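Local atomic coordinates of formylmethanofuran--tetrahydromethanopterin formyltransferase (Methanosarcina barkeri, PDB entry 1M5S), a protein that transfers a formyl group reversibly from formylmethanofuran to tetrahydromethanopterin, a step of methanogenesis from carbon dioxide. Residues 20-25 and 189-194. Numbering follows the deposited sequence.
Sequences IARVLI and ELEGTI
Arg22 reaches from strand 12-26 to Glu191 on a type II beta turn, Leu190 to Thr193, and their salt bridge ties strand 12-26 of this alpha/beta sandwich to the loop that leads from helix 173-187 into strand 193-194. The backbones stay well apart, the nearest CA atoms, of Arg22 and Gly192, being 9.0 Å from each other, and the two long side chains span the gap.

The ionic contact is made by one nitrogen. Arg22 NH2 lies over the face of the carboxylate, displaced to its CG-CD-OE2 side, 3.2 Å from Glu191 OE2 but 4.2 Å from Glu191 OE1. The attraction is therefore electrostatic and not a directed hydrogen bond. The guanidinium and carboxylate planes are tilted 29° to each other, while the side chains themselves cross nearly at right angles. Arg22 is extended as far as NE; in Glu191, CG also stands anti to the backbone N (chi1 -164°), which brings the carboxylate across the arginine's end.

The same nitrogen has a stronger partner in Glu57 of strand 53-60, whose OE2 also accepts a hydrogen bond from Gly192 N and so joins the arginine to the turn a second time. Arg22 NH1 donates to Gly107 O, Tyr73 makes a cation-pi contact with the guanidinium, and Gln75 NE2 of strand 71-78 bonds to Gly192 O. The buried positive charge is probably balanced by Glu57 and Glu191, of which Glu191 is the exposed partner.

Within the turn, Gly192 occupies the third position with a positive phi of 98°, which glycine readily adopts.

The side-on ionic approach also draws the aliphatic part of the glutamate close to the guanidinium, obliquely and tightly for a carbon-nitrogen pair: Glu191 CG is 3.2 Å from Arg22 NH2.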
loop_
_atom_site.group_PDB
_atom_site.type_symbol
_atom_site.label_atom_id
_atom_site.label_comp_id
_atom_site.label_asym_id
_atom_site.label_seq_id
_atom_site.Cartn_x
_atom_site.Cartn_y
_atom_site.Cartn_z
ATOM N N ILE A 20 -5.154 -15.031 -25.090
ATOM C CA ILE A 20 -4.487 -14.144 -24.136
ATOM C C ILE A 20 -3.693 -13.051 -24.852
ATOM O O ILE A 20 -2.808 -13.347 -25.654
ATOM C CB ILE A 20 -3.522 -14.935 -23.196
ATOM C CG1 ILE A 20 -4.300 -15.981 -22.379
ATOM C CG2 ILE A 20 -2.828 -13.972 -22.234
ATOM C CD1 ILE A 20 -3.433 -16.865 -21.515
ATOM N N ALA A 21 -4.027 -11.794 -24.552
ATOM C CA ALA A 21 -3.212 -10.647 -24.960
ATOM C C ALA A 21 -2.372 -10.139 -23.782
ATOM O O ALA A 21 -2.869 -10.049 -22.672
ATOM C CB ALA A 21 -4.110 -9.528 -25.483
ATOM N N ARG A 22 -1.073 -9.991 -24.004
ATOM C CA ARG A 22 -0.114 -9.426 -23.046
ATOM C C ARG A 22 0.162 -7.961 -23.400
ATOM O O ARG A 22 0.422 -7.624 -24.566
ATOM C CB ARG A 22 1.185 -10.228 -23.115
ATOM C CG ARG A 22 2.011 -10.180 -21.829
ATOM C CD ARG A 22 3.493 -10.439 -22.096
ATOM N NE ARG A 22 4.242 -10.884 -20.914
ATOM C CZ ARG A 22 5.575 -10.795 -20.816
ATOM N NH1 ARG A 22 6.305 -10.282 -21.818
ATOM N NH2 ARG A 22 6.279 -11.191 -19.749
ATOM N N VAL A 23 0.017 -7.093 -22.397
ATOM C CA VAL A 23 0.246 -5.648 -22.527
ATOM C C VAL A 23 1.196 -5.161 -21.423
ATOM O O VAL A 23 1.016 -5.497 -20.256
ATOM C CB VAL A 23 -1.076 -4.833 -22.401
ATOM C CG1 VAL A 23 -0.819 -3.376 -22.708
ATOM C CG2 VAL A 23 -2.133 -5.395 -23.312
ATOM N N LEU A 24 2.171 -4.331 -21.792
ATOM C CA LEU A 24 3.023 -3.644 -20.825
ATOM C C LEU A 24 2.551 -2.206 -20.630
ATOM O O LEU A 24 2.470 -1.438 -21.590
ATOM C CB LEU A 24 4.474 -3.633 -21.307
ATOM C CG LEU A 24 5.493 -2.821 -20.506
ATOM C CD1 LEU A 24 5.610 -3.364 -19.096
ATOM C CD2 LEU A 24 6.830 -2.883 -21.195
ATOM N N ILE A 25 2.123 -1.885 -19.412
ATOM C CA ILE A 25 1.806 -0.504 -19.060
ATOM C C ILE A 25 2.967 0.083 -18.259
ATOM O O ILE A 25 3.334 -0.457 -17.217
ATOM C CB ILE A 25 0.506 -0.407 -18.217
ATOM C CG1 ILE A 25 -0.651 -1.101 -18.942
ATOM C CG2 ILE A 25 0.140 1.060 -17.976
ATOM C CD1 ILE A 25 -1.820 -1.432 -18.047
ATOM N N GLU A 189 5.198 -12.822 -8.901
ATOM C CA GLU A 189 6.616 -12.659 -9.237
ATOM C C GLU A 189 6.953 -13.376 -10.543
ATOM O O GLU A 189 8.028 -13.178 -11.104
ATOM C CB GLU A 189 7.519 -13.229 -8.142
ATOM C CG GLU A 189 7.333 -12.673 -6.739
ATOM C CD GLU A 189 8.100 -13.485 -5.682
ATOM O OE1 GLU A 189 8.633 -14.576 -6.006
ATOM O OE2 GLU A 189 8.155 -13.044 -4.514
ATOM N N LEU A 190 6.072 -14.281 -10.963
ATOM C CA LEU A 190 6.364 -15.196 -12.066
ATOM C C LEU A 190 5.852 -14.714 -13.428
ATOM O O LEU A 190 4.691 -14.320 -13.574
ATOM C CB LEU A 190 5.789 -16.583 -11.758
ATOM C CG LEU A 190 6.330 -17.305 -10.519
ATOM C CD1 LEU A 190 5.628 -18.639 -10.361
ATOM C CD2 LEU A 190 7.822 -17.508 -10.646
ATOM N N GLU A 191 6.709 -14.823 -14.438
ATOM C CA GLU A 191 6.346 -14.435 -15.798
ATOM C C GLU A 191 5.375 -15.442 -16.403
ATOM O O GLU A 191 5.426 -16.628 -16.079
ATOM C CB GLU A 191 7.604 -14.343 -16.667
ATOM C CG GLU A 191 7.413 -13.598 -17.984
ATOM C CD GLU A 191 8.728 -13.144 -18.613
ATOM O OE1 GLU A 191 9.660 -12.763 -17.872
ATOM O OE2 GLU A 191 8.824 -13.145 -19.858
ATOM N N GLY A 192 4.423 -14.944 -17.186
ATOM C CA GLY A 192 3.627 -15.820 -18.023
ATOM C C GLY A 192 2.282 -16.208 -17.453
ATOM O O GLY A 192 1.456 -16.791 -18.160
ATOM N N THR A 193 2.042 -15.876 -16.188
ATOM C CA THR A 193 0.797 -16.261 -15.528
ATOM C C THR A 193 0.104 -15.097 -14.837
ATOM O O THR A 193 0.745 -14.128 -14.432
ATOM C CB THR A 193 1.033 -17.355 -14.474
ATOM O OG1 THR A 193 2.186 -17.022 -13.694
ATOM C CG2 THR A 193 1.238 -18.704 -15.134
ATOM N N ILE A 194 -1.214 -15.211 -14.715
ATOM C CA ILE A 194 -2.023 -14.301 -13.920
ATOM C C ILE A 194 -3.002 -15.080 -13.039
ATOM O O ILE A 194 -3.224 -16.277 -13.229
ATOM C CB ILE A 194 -2.843 -13.313 -14.806
ATOM C CG1 ILE A 194 -3.835 -14.075 -15.701
ATOM C CG2 ILE A 194 -1.909 -12.439 -15.620
ATOM C CD1 ILE A 194 -5.062 -13.262 -16.111
#